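Local coordinates for T9SS C-terminal target domain-containing protein (Bacteroides cellulosilyticus, PDB 5JVK), which belongs to glycoside hydrolase family 39 and probably hydrolyses O-glycosidic bonds within carbohydrate chains, at residues N116-S119 / K120-L124; M151-H154 / M155-V159; M211-R214 / V215-W218; Y361-S364 / R365-Y368. All coordinates share one frame; numbering follows the deposited sequence.

How the contacts relate
All four contacts are local, each between neighbouring segments of one continuous run, so they follow in series and none nests in or crosses another. From the N terminus, contact 1 starts helix 118-127, the first of the barrel after strand 106-109. Contact 2 starts helix 153-164 and touches contact 1 where Tyr118 meets His154, Gln157 and Phe158. Contact 3 is the turn from helix 194-211 into strand 217-220; its Met211 packs on Met151 and Met155 of contact 2, so that the three methionines form a cluster. Contact 4 ends helix 350-366, across the chain's centre from contacts 1 and 2, with nearest atoms about 12 Å from contact 1, and joins the barrel to the C-terminal sheet.

Contact 1 of 4, residues N116-S119 / K120-L124; sequences NDYS and KTFRL
The N-terminal cap of helix 118-127, the first helix of the (beta/alpha)8 barrel, is built by Asp117 and Lys120. Asp117 sits at the N-cap position, and its OD2 accepts the backbone N of Lys120 at 3.2 Å, with an N-H...O angle of 157°. The donor arrives from above the carboxylate plane, 57° out of it. With CG anti to the backbone N (chi1 -173°), the carboxylate turns onto the first turn of the helix, where CG lies 3.4 Å from Lys120 CB. The two side chains cross at about a right angle, and OD1 meets Lys120 CE at 3.5 Å. The ammonium itself is not in contact with Asp117: bends at the last two torsions carry NZ to a salt bridge with Asp115, and Lys120 also makes a cation-pi contact with Phe399.

Behind the cap the regular ladder begins. Thr121 N reaches Asp117 O only weakly, at 3.4 Å, whereas Phe122 N to Tyr118 O and Arg123 N to Ser119 O are each 3.0 Å. On the inner side Tyr118 CD1 lies 4.4 Å from Phe122 CE1, and the tyrosine ring meets Phe158 of helix 153-164 edge-to-face. An alanine at Asp117 is likely to leave Lys120 N without its side-chain acceptor and to fray the first turn.

Asp117 thus serves the helix end twice, with its carboxylate and with its own carbonyl, and a negative group at this position would be expected to suit the positive end of the helix dipole.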
# COMPACT_ATOMS: atom_id res chain seq x y z
N ASN A 116 -8.87 -16.43 8.85
CA ASN A 116 -8.03 -17.47 8.22
C ASN A 116 -8.46 -17.80 6.78
O ASN A 116 -8.28 -18.92 6.30
CB ASN A 116 -8.00 -18.73 9.10
CG ASN A 116 -6.79 -19.63 8.83
OD1 ASN A 116 -5.73 -19.16 8.39
ND2 ASN A 116 -6.95 -20.92 9.09
N ASP A 117 -9.02 -16.80 6.09
CA ASP A 117 -9.51 -16.94 4.72
C ASP A 117 -8.59 -16.12 3.81
O ASP A 117 -8.81 -14.93 3.58
CB ASP A 117 -10.97 -16.45 4.66
CG ASP A 117 -11.63 -16.70 3.31
OD1 ASP A 117 -12.87 -16.58 3.25
OD2 ASP A 117 -10.94 -17.01 2.31
N TYR A 118 -7.55 -16.79 3.32
CA TYR A 118 -6.51 -16.13 2.50
C TYR A 118 -6.99 -15.76 1.10
O TYR A 118 -6.60 -14.72 0.57
CB TYR A 118 -5.24 -16.99 2.43
CG TYR A 118 -4.36 -16.85 3.66
CD1 TYR A 118 -3.16 -16.13 3.61
CD2 TYR A 118 -4.73 -17.42 4.88
CE1 TYR A 118 -2.36 -15.99 4.74
CE2 TYR A 118 -3.93 -17.29 6.01
CZ TYR A 118 -2.75 -16.58 5.93
OH TYR A 118 -1.96 -16.44 7.05
N SER A 119 -7.83 -16.60 0.50
CA SER A 119 -8.37 -16.33 -0.84
C SER A 119 -9.25 -15.07 -0.87
O SER A 119 -9.19 -14.31 -1.83
CB SER A 119 -9.15 -17.54 -1.37
OG SER A 119 -10.19 -17.90 -0.47
N LYS A 120 -10.05 -14.86 0.17
CA LYS A 120 -10.90 -13.67 0.29
C LYS A 120 -10.08 -12.39 0.45
O LYS A 120 -10.32 -11.42 -0.26
CB LYS A 120 -11.87 -13.81 1.46
CG LYS A 120 -12.88 -12.67 1.59
CD LYS A 120 -14.10 -13.05 2.41
CE LYS A 120 -13.78 -13.29 3.88
NZ LYS A 120 -13.34 -12.05 4.58
N THR A 121 -9.13 -12.42 1.38
CA THR A 121 -8.24 -11.27 1.62
C THR A 121 -7.42 -10.91 0.37
O THR A 121 -7.30 -9.74 0.04
CB THR A 121 -7.32 -11.52 2.85
OG1 THR A 121 -8.10 -11.51 4.04
CG2 THR A 121 -6.23 -10.45 2.97
N PHE A 122 -6.89 -11.92 -0.32
CA PHE A 122 -6.09 -11.68 -1.53
C PHE A 122 -6.90 -11.30 -2.76
O PHE A 122 -6.37 -10.66 -3.67
CB PHE A 122 -5.14 -12.85 -1.83
CG PHE A 122 -3.81 -12.71 -1.15
CD1 PHE A 122 -3.68 -12.98 0.20
CD2 PHE A 122 -2.71 -12.26 -1.86
CE1 PHE A 122 -2.46 -12.82 0.84
CE2 PHE A 122 -1.48 -12.10 -1.23
CZ PHE A 122 -1.36 -12.38 0.12
N ARG A 123 -8.17 -11.68 -2.79
CA ARG A 123 -9.11 -11.17 -3.80
C ARG A 123 -9.36 -9.67 -3.58
O ARG A 123 -9.45 -8.91 -4.54
CB ARG A 123 -10.43 -11.96 -3.74
CG ARG A 123 -11.42 -11.67 -4.86
CD ARG A 123 -12.60 -12.63 -4.78
NE ARG A 123 -13.85 -12.02 -5.25
CZ ARG A 123 -15.08 -12.51 -5.01
NH1 ARG A 123 -15.27 -13.62 -4.30
NH2 ARG A 123 -16.14 -11.86 -5.49
N LEU A 124 -9.48 -9.27 -2.31
CA LEU A 124 -9.64 -7.86 -1.95
C LEU A 124 -8.37 -7.04 -2.21
O LEU A 124 -8.46 -5.88 -2.60
CB LEU A 124 -10.09 -7.72 -0.50
CG LEU A 124 -11.50 -8.26 -0.19
CD1 LEU A 124 -11.66 -8.58 1.29
CD2 LEU A 124 -12.57 -7.28 -0.63

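Contact 2 of 4, residues M151-H154 / M155-V159; sequences MPEH and MYQFV
Met151 reaches forward over Tyr156, and its side chain can be followed atom by atom. CB comes first, 3.5 Å from Tyr156 OH. CG is anti to the backbone N (chi1 -175°), which sets it over one face of the tyrosine ring, offset toward the rim: it stands 3.8 Å from the ring centroid and 28° off the normal, a CH-pi contact. The chain then bends at chi2, lifting SD higher above the same face, 5.4 Å from the centroid, as a Met-aromatic contact at some distance. There SD also touches Met155 CB at 3.7 Å. At the tip, CE and the neighbouring SD meet the terminal methyl of Met211 on helix 194-211, where Met151 also packs on Ala207 and Glu210.

These residues form the entry to helix 153-164, which follows strand 132-138 around the barrel. Pro152 O accepts Met155 N in a weak bond, after which the ladder is regular: Gln157 N to Glu153 O is 3.2 Å, and Phe158 N to His154 O is 2.9 Å. On the outer side Glu153 and Gln157 cross at about a right angle, with OE1 of the glutamate 3.8 Å from Gln157 CG and the carboxylate and amide planes 47° apart. Phe158 CD1 lies at the edge of the His154 ring.

Tyr156 is accordingly held in two ways. The hydrogen bond from its hydroxyl group to Glu210 fixes where the end of the ring lies, while the polarisable thioether chain of Met151 over one face would be expected to hinder the ring from turning.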
# COMPACT_ATOMS: atom_id res chain seq x y z
N MET A 151 9.25 -24.73 7.81
CA MET A 151 8.54 -23.63 7.16
C MET A 151 7.12 -23.56 7.73
O MET A 151 6.35 -24.51 7.55
CB MET A 151 8.49 -23.86 5.64
CG MET A 151 7.88 -22.73 4.82
SD MET A 151 8.68 -21.12 5.04
CE MET A 151 10.33 -21.46 4.46
N PRO A 152 6.77 -22.46 8.44
CA PRO A 152 5.42 -22.37 9.03
C PRO A 152 4.29 -22.41 8.01
O PRO A 152 4.50 -22.08 6.84
CB PRO A 152 5.44 -21.01 9.75
CG PRO A 152 6.87 -20.71 9.99
CD PRO A 152 7.60 -21.30 8.82
N GLU A 153 3.10 -22.82 8.46
CA GLU A 153 1.95 -23.00 7.57
C GLU A 153 1.49 -21.68 6.93
O GLU A 153 1.12 -21.67 5.75
CB GLU A 153 0.78 -23.67 8.32
CG GLU A 153 -0.49 -23.93 7.51
CD GLU A 153 -0.25 -24.72 6.23
OE1 GLU A 153 -1.00 -24.50 5.25
OE2 GLU A 153 0.67 -25.57 6.19
N HIS A 154 1.52 -20.59 7.70
CA HIS A 154 1.11 -19.28 7.18
C HIS A 154 1.95 -18.80 5.99
O HIS A 154 1.42 -18.10 5.12
CB HIS A 154 1.02 -18.22 8.29
CG HIS A 154 2.34 -17.86 8.91
ND1 HIS A 154 3.11 -16.80 8.46
CD2 HIS A 154 3.01 -18.39 9.97
CE1 HIS A 154 4.20 -16.71 9.20
NE2 HIS A 154 4.17 -17.66 10.12
N MET A 155 3.22 -19.20 5.92
CA MET A 155 4.08 -18.85 4.78
C MET A 155 3.62 -19.47 3.46
O MET A 155 3.57 -18.78 2.44
CB MET A 155 5.54 -19.24 5.04
CG MET A 155 6.30 -18.23 5.87
SD MET A 155 6.48 -16.61 5.09
CE MET A 155 7.48 -17.04 3.67
N TYR A 156 3.31 -20.76 3.48
CA TYR A 156 2.75 -21.45 2.30
C TYR A 156 1.41 -20.85 1.89
O TYR A 156 1.14 -20.70 0.69
CB TYR A 156 2.60 -22.96 2.55
CG TYR A 156 3.90 -23.73 2.67
CD1 TYR A 156 4.83 -23.74 1.62
CD2 TYR A 156 4.21 -24.46 3.83
CE1 TYR A 156 6.02 -24.45 1.73
CE2 TYR A 156 5.41 -25.16 3.94
CZ TYR A 156 6.31 -25.15 2.88
OH TYR A 156 7.49 -25.85 2.98
N GLN A 157 0.58 -20.50 2.87
CA GLN A 157 -0.71 -19.83 2.64
C GLN A 157 -0.54 -18.47 1.96
O GLN A 157 -1.21 -18.18 0.96
CB GLN A 157 -1.50 -19.66 3.95
CG GLN A 157 -2.07 -20.96 4.51
CD GLN A 157 -2.80 -20.76 5.83
OE1 GLN A 157 -2.17 -20.46 6.85
NE2 GLN A 157 -4.12 -20.92 5.82
N PHE A 158 0.35 -17.64 2.50
CA PHE A 158 0.67 -16.31 1.93
C PHE A 158 1.18 -16.39 0.49
O PHE A 158 0.68 -15.68 -0.38
CB PHE A 158 1.71 -15.55 2.79
CG PHE A 158 1.11 -14.59 3.78
CD1 PHE A 158 1.19 -14.82 5.15
CD2 PHE A 158 0.46 -13.44 3.33
CE1 PHE A 158 0.63 -13.92 6.06
CE2 PHE A 158 -0.10 -12.54 4.23
CZ PHE A 158 -0.01 -12.78 5.60
N VAL A 159 2.15 -17.27 0.26
CA VAL A 159 2.83 -17.35 -1.04
C VAL A 159 1.93 -17.94 -2.14
O VAL A 159 1.92 -17.43 -3.26
CB VAL A 159 4.17 -18.12 -0.93
CG1 VAL A 159 4.81 -18.33 -2.30
CG2 VAL A 159 5.14 -17.37 -0.03

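Contact 3 of 4, residues M211-R214 / V215-W218; sequences MGNR and VTEW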
# COMPACT_ATOMS: atom_id res chain seq x y z
N MET A 211 11.58 -21.64 -0.64
CA MET A 211 10.73 -20.84 -1.52
C MET A 211 11.30 -20.71 -2.92
O MET A 211 10.56 -20.79 -3.90
CB MET A 211 10.52 -19.44 -0.93
CG MET A 211 9.75 -19.43 0.38
SD MET A 211 8.05 -19.97 0.13
CE MET A 211 7.52 -20.25 1.81
N GLY A 212 12.61 -20.51 -3.01
CA GLY A 212 13.28 -20.34 -4.29
C GLY A 212 12.92 -18.98 -4.88
O GLY A 212 13.00 -17.97 -4.17
N ASN A 213 12.52 -18.98 -6.15
CA ASN A 213 12.10 -17.75 -6.84
C ASN A 213 10.58 -17.50 -6.75
O ASN A 213 10.05 -16.64 -7.46
CB ASN A 213 12.59 -17.77 -8.29
CG ASN A 213 14.10 -17.65 -8.39
OD1 ASN A 213 14.82 -17.83 -7.40
ND2 ASN A 213 14.60 -17.32 -9.58
N ARG A 214 9.90 -18.22 -5.86
CA ARG A 214 8.55 -17.86 -5.43
C ARG A 214 8.58 -16.58 -4.57
O ARG A 214 7.58 -15.86 -4.51
CB ARG A 214 7.91 -19.00 -4.64
CG ARG A 214 7.77 -20.31 -5.42
CD ARG A 214 7.23 -21.42 -4.53
NE ARG A 214 5.80 -21.27 -4.26
CZ ARG A 214 5.11 -21.92 -3.32
NH1 ARG A 214 5.70 -22.81 -2.52
NH2 ARG A 214 3.81 -21.68 -3.17
N VAL A 215 9.71 -16.34 -3.91
CA VAL A 215 9.97 -15.12 -3.14
C VAL A 215 11.35 -14.57 -3.53
O VAL A 215 12.37 -15.14 -3.14
CB VAL A 215 9.91 -15.39 -1.62
CG1 VAL A 215 10.18 -14.12 -0.83
CG2 VAL A 215 8.57 -16.00 -1.24
N THR A 216 11.37 -13.48 -4.29
CA THR A 216 12.62 -12.86 -4.77
C THR A 216 13.07 -11.63 -3.96
O THR A 216 14.13 -11.08 -4.24
CB THR A 216 12.49 -12.46 -6.26
OG1 THR A 216 11.28 -11.72 -6.46
CG2 THR A 216 12.47 -13.69 -7.14
N GLU A 217 12.27 -11.21 -2.98
CA GLU A 217 12.59 -10.06 -2.13
C GLU A 217 12.55 -10.45 -0.65
O GLU A 217 11.49 -10.82 -0.13
CB GLU A 217 11.61 -8.91 -2.37
CG GLU A 217 11.75 -8.22 -3.72
CD GLU A 217 11.09 -8.97 -4.86
OE1 GLU A 217 9.90 -9.33 -4.74
OE2 GLU A 217 11.75 -9.21 -5.89
N TRP A 218 13.71 -10.37 0.00
CA TRP A 218 13.86 -10.73 1.41
C TRP A 218 14.45 -9.55 2.18
O TRP A 218 15.52 -9.04 1.81
CB TRP A 218 14.77 -11.95 1.56
CG TRP A 218 14.19 -13.21 1.01
CD1 TRP A 218 14.34 -13.70 -0.26
CD2 TRP A 218 13.37 -14.16 1.71
NE1 TRP A 218 13.66 -14.89 -0.39
CE2 TRP A 218 13.06 -15.20 0.80
CE3 TRP A 218 12.87 -14.23 3.02
CZ2 TRP A 218 12.26 -16.30 1.15
CZ3 TRP A 218 12.08 -15.33 3.37
CH2 TRP A 218 11.79 -16.35 2.44
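Thr216 meets the preceding segment with its methyl and Glu217 with its hydroxyl: OG1 donates to Glu217 OE2 over 2.6 Å, coming from above the carboxylate plane by 44°. The torsion chi1 (50°) places OG1 between the backbone N and the carbonyl carbon, and the same setting turns CG2 back to Asn213, 3.8 Å from its O. A valine in place of Thr216, having no OG1, would probably leave Glu217 OE2 without this short bond and the carboxylate freer to turn. Glu217 OE1 has a long, weak ion pair with Arg132.

The run is an alpha-to-beta turn of the barrel, from helix 194-211 into strand 217-220, the fourth strand. Gly212 is the first residue to leave helical geometry, with a positive phi of 72°, and Arg214 N still reaches back to Met211 O at 3.3 Å. In clan GH-A glycosidases, to which family 39 belongs, the acid/base glutamate follows the C-terminal end of strand four; this turn lies at the other end.

Val215 and Trp218 both touch Met211 at the helix end. Val215 CG1 rests on one face of the indole, 3.4 Å above its plane and toward the rim, while Trp218 NE1 donates weakly to Val215 O at 3.0 Å. Met211 approaches the indole at its edge, CG lying 4.1 Å from CZ2, and its CB is 4.0 Å from Val215 CG2. Asn213 bonds to Asn248 and Asp250, and Arg214 forms a salt bridge with Glu163 of helix 153-164.

Contact 4 of 4, residues Y361-S364 / R365-Y368; sequences YLLS and RRHY
Leu363 supplies the edge contacts of two neighbouring flat groups, the Arg366 guanidinium and the His367 ring. Its CD2 lies near the guanidinium plane, 4.0 Å from NH1, and its carbonyl O lies at the edge of the imidazole, 3.3 Å from His367 CD2. Over one guanidinium face stands His367 CE1, 3.6 Å above the plane and displaced toward the rim; in return Arg366 CG sits over one face of the imidazole. Arg366 keeps CG anti to the backbone N (chi1 -176°) and stays extended as far as NE, so it runs alongside Leu363 in the same direction. NH2 then makes a salt bridge with Asp426 and a hydrogen bond to Thr423 OG1.

The site is the C-terminal end of helix 350-366, between barrel strands 335-341 and 373-375, and these Arg366 bonds tie it to the antiparallel C-terminal sheet. Arg365 N to Tyr361 O, Arg366 N to Leu362 O and His367 N to Leu363 O are all 3.1 Å, the last of them nearly straight at 170°. His367 then leaves the helix. Ser364 O meets Tyr368 through a CA-H...O contact, CA lying 3.3 Å away. Ser364 OG bonds to Trp316 of helix 312-325, and the bent side chain of Arg365 carries its guanidinium to a salt bridge with Asp105 and to the carbonyls of Lys416 and Tyr418.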
# COMPACT_ATOMS: atom_id res chain seq x y z
N TYR A 361 1.41 7.63 -4.24
CA TYR A 361 1.75 6.84 -5.42
C TYR A 361 1.92 7.70 -6.68
O TYR A 361 2.76 7.38 -7.53
CB TYR A 361 0.74 5.71 -5.64
CG TYR A 361 0.85 4.64 -4.58
CD1 TYR A 361 1.98 3.84 -4.48
CD2 TYR A 361 -0.18 4.42 -3.65
CE1 TYR A 361 2.10 2.86 -3.51
CE2 TYR A 361 -0.07 3.44 -2.67
CZ TYR A 361 1.07 2.66 -2.61
OH TYR A 361 1.20 1.69 -1.65
N LEU A 362 1.15 8.78 -6.78
CA LEU A 362 1.32 9.74 -7.87
C LEU A 362 2.64 10.50 -7.76
O LEU A 362 3.36 10.63 -8.76
CB LEU A 362 0.14 10.72 -7.92
CG LEU A 362 -1.19 10.10 -8.35
CD1 LEU A 362 -2.37 10.98 -7.95
CD2 LEU A 362 -1.21 9.82 -9.85
N LEU A 363 2.98 10.97 -6.56
CA LEU A 363 4.28 11.62 -6.33
C LEU A 363 5.46 10.64 -6.41
O LEU A 363 6.54 11.00 -6.87
CB LEU A 363 4.29 12.37 -5.00
CG LEU A 363 3.40 13.62 -4.92
CD1 LEU A 363 3.27 14.08 -3.47
CD2 LEU A 363 3.93 14.75 -5.79
N SER A 364 5.25 9.40 -5.95
CA SER A 364 6.29 8.36 -6.04
C SER A 364 6.68 8.07 -7.50
O SER A 364 7.86 8.03 -7.83
CB SER A 364 5.85 7.08 -5.33
OG SER A 364 6.78 6.03 -5.53
N ARG A 365 5.68 7.88 -8.35
CA ARG A 365 5.91 7.68 -9.79
C ARG A 365 6.52 8.92 -10.45
O ARG A 365 7.37 8.80 -11.34
CB ARG A 365 4.60 7.29 -10.49
CG ARG A 365 4.75 6.81 -11.93
CD ARG A 365 5.39 5.43 -12.03
NE ARG A 365 4.56 4.38 -11.43
CZ ARG A 365 3.48 3.83 -11.99
NH1 ARG A 365 3.04 4.22 -13.18
NH2 ARG A 365 2.82 2.88 -11.33
N ARG A 366 6.09 10.11 -10.03
CA ARG A 366 6.65 11.37 -10.54
C ARG A 366 8.17 11.42 -10.36
O ARG A 366 8.90 11.68 -11.32
CB ARG A 366 6.02 12.57 -9.83
CG ARG A 366 6.45 13.93 -10.35
CD ARG A 366 6.14 15.01 -9.33
NE ARG A 366 6.57 16.33 -9.78
CZ ARG A 366 6.62 17.42 -9.01
NH1 ARG A 366 6.29 17.38 -7.72
NH2 ARG A 366 7.03 18.57 -9.55
N HIS A 367 8.62 11.16 -9.14
CA HIS A 367 10.04 11.12 -8.79
C HIS A 367 10.52 9.66 -8.74
O HIS A 367 11.15 9.25 -7.77
CB HIS A 367 10.28 11.79 -7.43
CG HIS A 367 9.71 13.17 -7.32
ND1 HIS A 367 10.35 14.29 -7.82
CD2 HIS A 367 8.56 13.62 -6.76
CE1 HIS A 367 9.62 15.36 -7.57
NE2 HIS A 367 8.53 14.98 -6.93
N TYR A 368 10.22 8.89 -9.79
CA TYR A 368 10.41 7.43 -9.77
C TYR A 368 11.82 7.02 -9.36
O TYR A 368 12.80 7.43 -9.98
CB TYR A 368 10.07 6.78 -11.12
CG TYR A 368 10.11 5.26 -11.04
CD1 TYR A 368 9.11 4.56 -10.37
CD2 TYR A 368 11.16 4.53 -11.60
CE1 TYR A 368 9.14 3.17 -10.27
CE2 TYR A 368 11.20 3.14 -11.52
CZ TYR A 368 10.19 2.47 -10.85
OH TYR A 368 10.21 1.10 -10.75